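Local coordinates for protein beta-gamma-crystallin (Geodia cydonium, PDB 4IAU) that binds calcium and belongs to the beta/gamma-crystallin family, although its biological role is not established, at residues L99-P102 and N103-R107; G141-N145 and A146-G150. All blocks are in the same frame, centred on the assembly; numbering follows the deposited sequence.

Contact 1. Residues L99-P102 and N103-R107; sequences LDLP and NSNPR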
# COMPACT_ATOMS: atom_id res chain seq x y z
N LEU A 99 0.87 -7.81 1.34
CA LEU A 99 1.94 -8.70 1.76
C LEU A 99 3.23 -7.90 1.82
O LEU A 99 3.67 -7.30 0.83
CB LEU A 99 2.11 -9.87 0.79
CG LEU A 99 3.26 -10.79 1.08
CD1 LEU A 99 3.05 -11.55 2.37
CD2 LEU A 99 3.47 -11.71 -0.12
N ASP A 100 3.86 -7.85 3.00
CA ASP A 100 5.11 -7.18 3.20
C ASP A 100 6.30 -8.09 2.86
O ASP A 100 6.36 -9.25 3.29
CB ASP A 100 5.26 -6.74 4.65
CG ASP A 100 4.30 -5.61 5.05
OD1 ASP A 100 3.95 -4.79 4.18
OD2 ASP A 100 3.98 -5.52 6.24
N LEU A 101 7.25 -7.53 2.10
CA LEU A 101 8.50 -8.14 1.72
C LEU A 101 9.65 -7.33 2.26
O LEU A 101 10.18 -6.43 1.60
CB LEU A 101 8.69 -8.29 0.20
CG LEU A 101 8.04 -9.51 -0.45
CD1 LEU A 101 6.52 -9.55 -0.34
CD2 LEU A 101 8.46 -9.64 -1.88
N PRO A 102 10.13 -7.68 3.47
CA PRO A 102 11.42 -7.09 3.92
C PRO A 102 12.61 -7.66 3.15
O PRO A 102 13.65 -7.03 3.13
CB PRO A 102 11.47 -7.53 5.40
CG PRO A 102 10.63 -8.74 5.51
CD PRO A 102 9.54 -8.52 4.53
N ASN A 103 12.43 -8.85 2.59
CA ASN A 103 13.50 -9.56 1.93
C ASN A 103 12.86 -10.42 0.83
O ASN A 103 11.65 -10.38 0.60
CB ASN A 103 14.37 -10.36 2.86
CG ASN A 103 15.82 -10.35 2.28
OD1 ASN A 103 16.29 -10.66 1.14
ND2 ASN A 103 16.66 -9.74 3.15
N SER A 104 13.69 -11.22 0.16
CA SER A 104 13.20 -12.11 -0.86
C SER A 104 12.05 -12.96 -0.41
O SER A 104 12.03 -13.37 0.76
CB SER A 104 14.35 -13.03 -1.29
OG SER A 104 15.45 -12.27 -1.73
N ASN A 105 11.14 -13.25 -1.35
CA ASN A 105 10.02 -14.15 -1.07
C ASN A 105 9.88 -15.09 -2.23
O ASN A 105 9.61 -14.65 -3.36
CB ASN A 105 8.73 -13.34 -0.84
CG ASN A 105 7.58 -14.19 -0.43
OD1 ASN A 105 7.41 -15.33 -0.85
ND2 ASN A 105 6.72 -13.64 0.44
N PRO A 106 10.08 -16.40 -2.03
CA PRO A 106 10.04 -17.35 -3.11
C PRO A 106 8.64 -17.82 -3.51
O PRO A 106 8.51 -18.59 -4.45
CB PRO A 106 10.87 -18.54 -2.54
CG PRO A 106 10.52 -18.50 -1.07
CD PRO A 106 10.46 -17.02 -0.74
N ARG A 107 7.63 -17.42 -2.74
CA ARG A 107 6.31 -17.99 -3.00
C ARG A 107 5.24 -17.02 -2.47
O ARG A 107 4.86 -17.04 -1.30
CB ARG A 107 6.15 -19.38 -2.39
CG ARG A 107 4.86 -20.01 -2.85
CD ARG A 107 5.04 -21.48 -3.03
NE ARG A 107 3.77 -22.14 -3.17
CZ ARG A 107 3.56 -23.43 -3.16
NH1 ARG A 107 4.62 -24.22 -3.14
NH2 ARG A 107 2.32 -23.92 -3.24
O HOH W 1 7.40 -11.70 2.53
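Leu99 and Leu101, on the outermost strand 98-101, meet Asn105 where the chain turns out of the strand at Pro102 and Asn103 and starts along the loop toward strand 115-118. No direct hydrogen bond joins 99-102 to 103-107. Instead one water accepts from Asn105 ND2 (2.9 Å) and donates to the carbonyl O of Asp100 (2.8 Å). Asn105 has CG anti to its own N (chi1 -174°), which carries the amide back over the strand. There its CB lies 3.9 Å from Leu101 CD2, the two side chains crossing at about a right angle, while Leu99 comes from the opposite direction and brings CD2 to 3.8 Å from Asn105 ND2. On the other side of the amide, Asn105 OD1 accepts from the backbone N of Arg107 at 2.8 Å in the carbonyl plane, closing an Asx turn that fixes the rotation of the group. The buried Leu101 also packs on Met159 of strand 158-161; an alanine here would probably open a gap beneath Asn105 CB and take away much of the side chain that packs on Met159. At Asn105, therefore, an apolar bed supports the side chain while the water and the Asx turn supply its amide with polar partners at both ends.

Contact 2. Residues G141-N145 and A146-G150; sequences GVYVN and AGALG
Tyr143 packs against Ala148 and Leu149, and two residues later Asn145 caps the short, weakly bonded helix 146-149. Gly141 opens the edge strand 141-143, where its backbone pairs with Ile118 of strand 115-118. At Tyr143 the side chain turns toward the helix, and Leu149 CD2 settles over one ring face, 4.0 Å from the centroid and 29° off the normal, a CH-pi contact. The same methyl is 3.6 Å from Tyr143 CG, nearer the root of the ring than its hydroxyl end, which instead bonds to the carbonyl O of Gly139. Ala148 adds its CB at 4.1 Å from Tyr143 CD1. The strand is an outer strand of a four-stranded antiparallel sheet in a beta/gamma-crystallin domain of Greek key type, and Leu149 reaches on to Ala116 of strand 115-118. Asn145 is the N-cap: with chi1 at 60°, CG sits between the backbone N and carbonyl carbon, and Asn145 OD1 accepts from Ala148 N at 3.1 Å, nearly in line with its C=O bond. This gives a first-turn N-H a side-chain acceptor in place of a preceding helical carbonyl. The helix ends in a Schellman motif at Gly150, whose positive phi (85°) would jam a CB against the carbonyl O of Leu149. Between the two ends, the carbonyl O of Ala148 accepts from Arg138 NE.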
# COMPACT_ATOMS: atom_id res chain seq x y z
N GLY A 141 9.95 2.74 -6.02
CA GLY A 141 8.97 3.38 -6.86
C GLY A 141 7.55 3.02 -6.42
O GLY A 141 7.29 2.22 -5.53
N VAL A 142 6.65 3.66 -7.15
CA VAL A 142 5.18 3.53 -6.96
C VAL A 142 4.63 2.84 -8.20
O VAL A 142 4.77 3.36 -9.32
CB VAL A 142 4.57 4.91 -6.76
CG1 VAL A 142 3.08 4.83 -6.68
CG2 VAL A 142 5.16 5.57 -5.52
N TYR A 143 4.03 1.67 -8.04
CA TYR A 143 3.62 0.83 -9.16
C TYR A 143 2.13 0.51 -9.02
O TYR A 143 1.74 -0.43 -8.34
CB TYR A 143 4.48 -0.43 -9.22
CG TYR A 143 5.94 -0.14 -9.28
CD1 TYR A 143 6.58 0.20 -10.48
CD2 TYR A 143 6.74 -0.17 -8.13
CE1 TYR A 143 7.90 0.48 -10.53
CE2 TYR A 143 8.06 0.10 -8.19
CZ TYR A 143 8.67 0.44 -9.37
OH TYR A 143 10.02 0.70 -9.47
N VAL A 144 1.26 1.34 -9.64
CA VAL A 144 -0.15 1.27 -9.38
C VAL A 144 -0.86 0.11 -10.09
O VAL A 144 -2.02 -0.17 -9.76
CB VAL A 144 -0.89 2.59 -9.72
CG1 VAL A 144 -0.38 3.74 -8.91
CG2 VAL A 144 -0.83 2.87 -11.22
N ASN A 145 -0.17 -0.55 -11.01
CA ASN A 145 -0.73 -1.72 -11.69
C ASN A 145 0.43 -2.67 -11.99
O ASN A 145 1.60 -2.36 -11.84
CB ASN A 145 -1.53 -1.28 -12.95
CG ASN A 145 -0.69 -0.52 -13.95
OD1 ASN A 145 0.47 -0.66 -14.03
ND2 ASN A 145 -1.26 0.46 -14.65
N ALA A 146 0.07 -3.88 -12.43
CA ALA A 146 1.06 -4.92 -12.65
C ALA A 146 2.00 -4.60 -13.82
O ALA A 146 3.20 -4.90 -13.80
CB ALA A 146 0.39 -6.26 -12.88
N GLY A 147 1.43 -3.98 -14.85
CA GLY A 147 2.27 -3.67 -16.02
C GLY A 147 3.41 -2.77 -15.62
O GLY A 147 4.53 -2.97 -16.10
N ALA A 148 3.20 -1.81 -14.76
CA ALA A 148 4.27 -0.97 -14.30
C ALA A 148 5.44 -1.76 -13.68
O ALA A 148 6.60 -1.36 -13.77
CB ALA A 148 3.72 0.08 -13.37
N LEU A 149 5.14 -2.90 -13.01
CA LEU A 149 6.16 -3.85 -12.47
C LEU A 149 6.82 -4.74 -13.49
O LEU A 149 7.83 -5.35 -13.14
CB LEU A 149 5.59 -4.81 -11.44
CG LEU A 149 5.08 -4.22 -10.19
CD1 LEU A 149 4.21 -5.17 -9.34
CD2 LEU A 149 6.23 -3.68 -9.29
N GLY A 150 6.37 -4.79 -14.69
CA GLY A 150 6.94 -5.66 -15.70
C GLY A 150 6.37 -7.01 -15.64
O GLY A 150 7.01 -7.88 -16.19

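How the contacts relate
Both contacts lie in the beta/gamma-crystallin domain that carries the calcium site and reach the same four-stranded antiparallel sheet, ordered 98-101, 86-89, 115-118, 141-143. Contact 1 leaves one outermost strand and contact 2 the other, so they mark the two edges of the sheet; their centres lie about 17 Å apart and their nearest atoms about 10 Å, without touching. Contact 1 comes first along the chain, and strands 115-118, 123-126 and 135-138 separate it from contact 2. Contact 2 is the closer to the calcium: the side chain of Ala146 lies about 8 Å from the ion and that of Leu99 about 12 Å. Neither contact supplies a residue of the metal site, to which Lys90, Gly112, Ser114 and Asp154 belong.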